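PKS_KS domain-containing protein (Photorhabdus luminescens subsp. laumondii, PDB 6SMO) probably acts as a beta-ketoacyl synthase of the thiolase-like superfamily, and binds a pentaoxododecanal, a polyketide-like chain, in its pocket. Local coordinates at residues T325-S330 and C414-K419. Numbering follows the deposited sequence.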
loop_
_atom_site.group_PDB
_atom_site.type_symbol
_atom_site.label_atom_id
_atom_site.label_comp_id
_atom_site.label_asym_id
_atom_site.label_seq_id
_atom_site.Cartn_x
_atom_site.Cartn_y
_atom_site.Cartn_z
ATOM N N THR B 325 -7.984 -30.291 -4.419
ATOM C CA THR B 325 -8.871 -30.154 -3.229
ATOM C C THR B 325 -9.616 -28.812 -3.258
ATOM O O THR B 325 -10.568 -28.663 -2.465
ATOM C CB THR B 325 -8.082 -30.304 -1.923
ATOM O OG1 THR B 325 -6.941 -29.448 -1.994
ATOM C CG2 THR B 325 -7.645 -31.728 -1.659
ATOM N N VAL B 326 -9.207 -27.877 -4.122
ATOM C CA VAL B 326 -9.838 -26.527 -4.260
ATOM C C VAL B 326 -11.200 -26.698 -4.946
ATOM O O VAL B 326 -11.210 -27.061 -6.140
ATOM C CB VAL B 326 -8.937 -25.546 -5.037
ATOM C CG1 VAL B 326 -9.603 -24.190 -5.219
ATOM C CG2 VAL B 326 -7.574 -25.383 -4.382
ATOM N N ASN B 327 -12.295 -26.443 -4.219
ATOM C CA ASN B 327 -13.690 -26.600 -4.722
ATOM C C ASN B 327 -14.509 -25.327 -4.452
ATOM O O ASN B 327 -15.749 -25.416 -4.504
ATOM C CB ASN B 327 -14.360 -27.844 -4.129
ATOM C CG ASN B 327 -14.657 -27.729 -2.647
ATOM O OD1 ASN B 327 -14.003 -26.980 -1.926
ATOM N ND2 ASN B 327 -15.647 -28.474 -2.183
ATOM N N TYR B 328 -13.855 -24.188 -4.199
ATOM C CA TYR B 328 -14.511 -22.861 -4.055
ATOM C C TYR B 328 -13.467 -21.740 -4.148
ATOM O O TYR B 328 -12.360 -21.898 -3.597
ATOM C CB TYR B 328 -15.287 -22.764 -2.740
ATOM C CG TYR B 328 -15.791 -21.374 -2.443
ATOM C CD1 TYR B 328 -16.783 -20.796 -3.220
ATOM C CD2 TYR B 328 -15.251 -20.618 -1.416
ATOM C CE1 TYR B 328 -17.241 -19.512 -2.972
ATOM C CE2 TYR B 328 -15.699 -19.333 -1.154
ATOM C CZ TYR B 328 -16.696 -18.777 -1.934
ATOM O OH TYR B 328 -17.135 -17.511 -1.676
ATOM N N ILE B 329 -13.824 -20.641 -4.822
ATOM C CA ILE B 329 -12.954 -19.446 -5.046
ATOM C C ILE B 329 -13.772 -18.180 -4.757
ATOM O O ILE B 329 -14.808 -17.985 -5.419
ATOM C CB ILE B 329 -12.380 -19.445 -6.480
ATOM C CG1 ILE B 329 -11.530 -20.688 -6.762
ATOM C CG2 ILE B 329 -11.600 -18.167 -6.754
ATOM C CD1 ILE B 329 -11.379 -21.013 -8.230
ATOM N N SER B 330 -13.322 -17.361 -3.800
ATOM C CA SER B 330 -13.846 -15.998 -3.519
ATOM C C SER B 330 -13.064 -14.982 -4.360
ATOM O O SER B 330 -12.099 -14.395 -3.836
ATOM C CB SER B 330 -13.769 -15.671 -2.048
ATOM O OG SER B 330 -14.182 -14.333 -1.804
ATOM N N CYS B 414 -26.594 -21.191 -2.477
ATOM C CA CYS B 414 -26.920 -22.592 -2.094
ATOM C C CYS B 414 -25.923 -23.119 -1.055
ATOM O O CYS B 414 -24.815 -22.554 -0.948
ATOM C CB CYS B 414 -26.908 -23.506 -3.314
ATOM S SG CYS B 414 -25.300 -23.574 -4.146
ATOM N N SER B 415 -26.317 -24.166 -0.324
ATOM C CA SER B 415 -25.446 -24.948 0.592
ATOM C C SER B 415 -24.412 -25.710 -0.242
ATOM O O SER B 415 -24.818 -26.364 -1.223
ATOM C CB SER B 415 -26.257 -25.885 1.453
ATOM O OG SER B 415 -27.192 -25.168 2.244
ATOM N N TYR B 416 -23.130 -25.612 0.124
ATOM C CA TYR B 416 -21.996 -26.265 -0.579
ATOM C C TYR B 416 -20.924 -26.664 0.432
ATOM O O TYR B 416 -20.535 -25.852 1.269
ATOM C CB TYR B 416 -21.428 -25.332 -1.651
ATOM C CG TYR B 416 -20.550 -26.016 -2.667
ATOM C CD1 TYR B 416 -21.089 -26.588 -3.809
ATOM C CD2 TYR B 416 -19.180 -26.104 -2.484
ATOM C CE1 TYR B 416 -20.290 -27.224 -4.745
ATOM C CE2 TYR B 416 -18.367 -26.737 -3.410
ATOM C CZ TYR B 416 -18.922 -27.298 -4.546
ATOM O OH TYR B 416 -18.126 -27.922 -5.461
ATOM N N PRO B 417 -20.413 -27.917 0.390
ATOM C CA PRO B 417 -19.375 -28.355 1.321
ATOM C C PRO B 417 -17.987 -27.897 0.849
ATOM O O PRO B 417 -17.427 -28.527 -0.031
ATOM C CB PRO B 417 -19.520 -29.884 1.316
ATOM C CG PRO B 417 -20.076 -30.220 -0.059
ATOM C CD PRO B 417 -20.794 -28.979 -0.555
ATOM N N ILE B 418 -17.480 -26.810 1.440
ATOM C CA ILE B 418 -16.168 -26.186 1.092
ATOM C C ILE B 418 -15.067 -26.922 1.862
ATOM O O ILE B 418 -15.147 -26.963 3.107
ATOM C CB ILE B 418 -16.169 -24.672 1.401
ATOM C CG1 ILE B 418 -17.343 -23.949 0.733
ATOM C CG2 ILE B 418 -14.837 -24.042 1.016
ATOM C CD1 ILE B 418 -17.684 -22.618 1.365
ATOM N N LYS B 419 -14.088 -27.483 1.143
ATOM C CA LYS B 419 -12.868 -28.114 1.718
ATOM C C LYS B 419 -11.745 -27.070 1.736
ATOM O O LYS B 419 -11.462 -26.529 2.826
ATOM C CB LYS B 419 -12.474 -29.368 0.927
ATOM C CG LYS B 419 -12.990 -30.683 1.495
ATOM C CD LYS B 419 -14.491 -30.854 1.395
ATOM C CE LYS B 419 -14.986 -32.101 2.097
ATOM N NZ LYS B 419 -16.452 -32.267 1.951
#
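N327 reaches across to the backbone around I418 and grips it with both ends of its carboxamide, a worked example of one amide side chain standing in for a backbone partner. OD1 of N327 accepts from N of K419 at 3.1 Å, a nearly straight bond (N-H...O 163°), while ND2 of N327 donates to O of P417 at 2.8 Å along a more bent path. Two bonds, one on each side of I418, thus hold the rotation of the amide. A chi1 of 69° sets CG of N327 in the position flanked by its own N and C, on the side of residues 417-419.

Packing contacts accompany the two bonds. The Y416 ring slides past N327, its plane 49° from the amide; CE2 of Y416 lies 3.5 Å from ND2 of N327 and also approaches the backbone O of N327. On the buried side CB of Y328 meets CG2 of I418 at 4.0 Å, and I418 continues onto V391 and I386. The Y328 hydroxyl is hydrogen-bonded to N361.

The paired bonds tie strand 326-330 to the loop leading into strand 420-427, its parallel neighbour in a core sheet of the thiolase-like ketosynthase fold.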